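PDB 1TR8: nascent polypeptide-associated complex protein from Methanothermobacter marburgensis, which forms a homodimer that binds ribosomal RNA and probably contacts nascent chains as they emerge from the ribosome. Local coordinates for residues D67-V72 / D82-L87. Sequence-based numbering, arbitrary orientation.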
ATOM      1  N   ASP A  67      28.879  17.141   3.431  1.00 57.27           N
ATOM      2  CA  ASP A  67      30.106  16.902   4.176  1.00 57.98           C
ATOM      3  C   ASP A  67      30.223  15.445   4.613  1.00 57.44           C
ATOM      4  O   ASP A  67      31.314  14.894   4.628  1.00 58.84           O
ATOM      5  CB  ASP A  67      30.214  17.868   5.359  1.00 58.27           C
ATOM      6  CG  ASP A  67      30.363  19.306   4.915  1.00 61.98           C
ATOM      7  OD1 ASP A  67      30.538  19.540   3.695  1.00 67.87           O
ATOM      8  OD2 ASP A  67      30.309  20.276   5.705  1.00 67.36           O
ATOM      9  N   ASP A  68      29.107  14.786   4.887  1.00 56.97           N
ATOM     10  CA  ASP A  68      29.148  13.368   5.208  1.00 57.56           C
ATOM     11  C   ASP A  68      29.445  12.514   3.998  1.00 57.31           C
ATOM     12  O   ASP A  68      30.219  11.577   4.091  1.00 58.65           O
ATOM     13  CB  ASP A  68      27.818  12.936   5.793  1.00 58.91           C
ATOM     14  CG  ASP A  68      27.559  13.542   7.152  1.00 60.44           C
ATOM     15  OD1 ASP A  68      28.377  14.374   7.604  1.00 63.41           O
ATOM     16  OD2 ASP A  68      26.565  13.231   7.832  1.00 64.53           O
ATOM     17  N   ILE A  69      28.831  12.829   2.863  1.00 56.95           N
ATOM     18  CA  ILE A  69      29.151  12.143   1.603  1.00 57.33           C
ATOM     19  C   ILE A  69      30.629  12.293   1.289  1.00 56.55           C
ATOM     20  O   ILE A  69      31.293  11.308   1.032  1.00 55.91           O
ATOM     21  CB  ILE A  69      28.302  12.689   0.442  1.00 56.56           C
ATOM     22  CG1 ILE A  69      26.824  12.404   0.710  1.00 58.72           C
ATOM     23  CG2 ILE A  69      28.701  12.048  -0.892  1.00 57.23           C
ATOM     24  CD1 ILE A  69      25.894  13.113  -0.242  1.00 57.91           C
ATOM     25  N   GLU A  70      31.133  13.519   1.365  1.00 57.60           N
ATOM     26  CA  GLU A  70      32.551  13.825   1.126  1.00 58.92           C
ATOM     27  C   GLU A  70      33.473  13.011   2.026  1.00 58.34           C
ATOM     28  O   GLU A  70      34.424  12.405   1.553  1.00 57.47           O
ATOM     29  CB  GLU A  70      32.820  15.314   1.352  1.00 59.40           C
ATOM     30  CG  GLU A  70      32.369  16.181   0.194  1.00 62.42           C
ATOM     31  CD  GLU A  70      32.424  17.664   0.516  1.00 64.71           C
ATOM     32  OE1 GLU A  70      33.178  18.072   1.445  1.00 70.62           O
ATOM     33  OE2 GLU A  70      31.705  18.429  -0.174  1.00 70.09           O
ATOM     34  N   LEU A  71      33.162  12.987   3.316  1.00 59.13           N
ATOM     35  CA  LEU A  71      33.973  12.265   4.308  1.00 59.99           C
ATOM     36  C   LEU A  71      34.064  10.771   3.993  1.00 60.12           C
ATOM     37  O   LEU A  71      35.145  10.170   3.990  1.00 58.78           O
ATOM     38  CB  LEU A  71      33.387  12.463   5.707  1.00 59.85           C
ATOM     39  CG  LEU A  71      34.315  12.230   6.903  1.00 62.10           C
ATOM     40  CD1 LEU A  71      33.946  13.169   8.024  1.00 64.82           C
ATOM     41  CD2 LEU A  71      34.257  10.819   7.405  1.00 66.27           C
ATOM     42  N   VAL A  72      32.924  10.189   3.646  1.00 60.37           N
ATOM     43  CA  VAL A  72      32.882   8.769   3.313  1.00 60.86           C
ATOM     44  C   VAL A  72      33.658   8.465   2.019  1.00 60.63           C
ATOM     45  O   VAL A  72      34.370   7.474   1.936  1.00 59.65           O
ATOM     46  CB  VAL A  72      31.422   8.254   3.181  1.00 61.16           C
ATOM     47  CG1 VAL A  72      31.407   6.782   2.793  1.00 62.86           C
ATOM     48  CG2 VAL A  72      30.657   8.459   4.464  1.00 61.49           C
ATOM     49  N   ASP A  82      28.113   5.364  -4.625  1.00 57.81           N
ATOM     50  CA  ASP A  82      28.187   4.369  -3.551  1.00 57.39           C
ATOM     51  C   ASP A  82      28.190   4.972  -2.161  1.00 56.96           C
ATOM     52  O   ASP A  82      27.637   4.401  -1.233  1.00 58.12           O
ATOM     53  CB  ASP A  82      29.437   3.503  -3.714  1.00 57.84           C
ATOM     54  CG  ASP A  82      29.445   2.739  -5.006  1.00 59.32           C
ATOM     55  OD1 ASP A  82      28.363   2.559  -5.611  1.00 60.81           O
ATOM     56  OD2 ASP A  82      30.497   2.299  -5.506  1.00 67.35           O
ATOM     57  N   ALA A  83      28.867   6.098  -1.978  1.00 56.85           N
ATOM     58  CA  ALA A  83      28.912   6.725  -0.655  1.00 56.57           C
ATOM     59  C   ALA A  83      27.505   7.145  -0.272  1.00 56.55           C
ATOM     60  O   ALA A  83      27.047   6.944   0.846  1.00 56.30           O
ATOM     61  CB  ALA A  83      29.878   7.926  -0.644  1.00 55.28           C
ATOM     62  N   THR A  84      26.791   7.678  -1.251  1.00 56.76           N
ATOM     63  CA  THR A  84      25.445   8.174  -1.016  1.00 57.88           C
ATOM     64  C   THR A  84      24.512   7.008  -0.697  1.00 56.75           C
ATOM     65  O   THR A  84      23.768   7.022   0.279  1.00 57.57           O
ATOM     66  CB  THR A  84      25.013   8.977  -2.264  1.00 58.93           C
ATOM     67  OG1 THR A  84      25.829  10.154  -2.358  1.00 56.27           O
ATOM     68  CG2 THR A  84      23.617   9.510  -2.135  1.00 61.08           C
ATOM     69  N   ARG A  85      24.621   5.942  -1.466  1.00 57.51           N
ATOM     70  CA  ARG A  85      23.846   4.728  -1.185  1.00 57.97           C
ATOM     71  C   ARG A  85      24.206   4.066   0.156  1.00 56.16           C
ATOM     72  O   ARG A  85      23.346   3.703   0.940  1.00 56.68           O
ATOM     73  CB  ARG A  85      24.012   3.724  -2.323  1.00 58.04           C
ATOM     74  CG  ARG A  85      23.257   2.415  -2.081  1.00 61.07           C
ATOM     75  CD  ARG A  85      23.273   1.442  -3.273  1.00 64.66           C
ATOM     76  NE  ARG A  85      24.590   1.384  -3.908  1.00 69.40           N
ATOM     77  CZ  ARG A  85      24.825   1.624  -5.194  1.00 73.28           C
ATOM     78  NH1 ARG A  85      23.837   1.929  -6.020  1.00 74.74           N
ATOM     79  NH2 ARG A  85      26.063   1.545  -5.658  1.00 75.57           N
ATOM     80  N   ALA A  86      25.485   3.971   0.467  1.00 55.58           N
ATOM     81  CA  ALA A  86      25.903   3.494   1.782  1.00 55.69           C
ATOM     82  C   ALA A  86      25.240   4.240   2.940  1.00 54.67           C
ATOM     83  O   ALA A  86      24.799   3.630   3.916  1.00 54.53           O
ATOM     84  CB  ALA A  86      27.408   3.594   1.919  1.00 56.30           C
ATOM     85  N   LEU A  87      25.236   5.563   2.860  1.00 55.16           N
ATOM     86  CA  LEU A  87      24.694   6.418   3.929  1.00 55.42           C
ATOM     87  C   LEU A  87      23.174   6.299   4.014  1.00 55.23           C
ATOM     88  O   LEU A  87      22.599   6.364   5.091  1.00 56.34           O
ATOM     89  CB  LEU A  87      25.096   7.873   3.681  1.00 55.15           C
ATOM     90  CG  LEU A  87      26.446   8.327   4.231  1.00 55.62           C
ATOM     91  CD1 LEU A  87      26.942   9.577   3.494  1.00 54.21           C
ATOM     92  CD2 LEU A  87      26.365   8.604   5.722  1.00 55.49           C
TER
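The first two helices of the C-terminal UBA domain, 66-76 and 80-89, meet here in the small hydrophobic core of that domain. Their segments 67-72 and 82-87 approach to 9.0 Å between axes and cross steeply, at 113°. The backbones come nearest at Ala83. Its CA lies 5.9 Å from the CA of Ile69, and its methyl points at the partner helix. That methyl, CB, meets Val72 CG1 at 3.9 Å and also lies near the carbonyl O of Ile69. Val72 splits its two branches between two partners. CG1, anti to the backbone N (chi1 178°), takes Ala83, while CG2 meets Leu87 CD1 tip to tip at 4.0 Å. Leu87 touches the first helix through CD1. This methyl rests against the backbone, 3.8 Å from Ile69 N, and also touches CB of Asp68 and CG1 of Ile69. A UBA domain is a compact three-helix bundle, and the third helix, 94-100, packs on the first: Leu94 touches Asp68 and Val72. Ile64, just ahead of the first helix, touches both Ile69 and Leu87. Ile69 crosses Thr84 obliquely, and the contact is made by the hydroxyl of the threonine. Thr84 OG1 sits 3.6 Å from Ile69 CD1 and 3.7 Å from Ile69 CG2, so both methyls of the isoleucine border it. OG1 lies beside its own backbone N (chi1 -67°) and hydrogen-bonds to the carbonyl O of Arg80, one turn back. The polar atom is thus satisfied within its own helix even where it faces hydrocarbon. An alanine in place of Ile69 would probably loosen the packing beside Thr84 and Leu87, since CG1, CG2 and CD1 make those side-chain contacts.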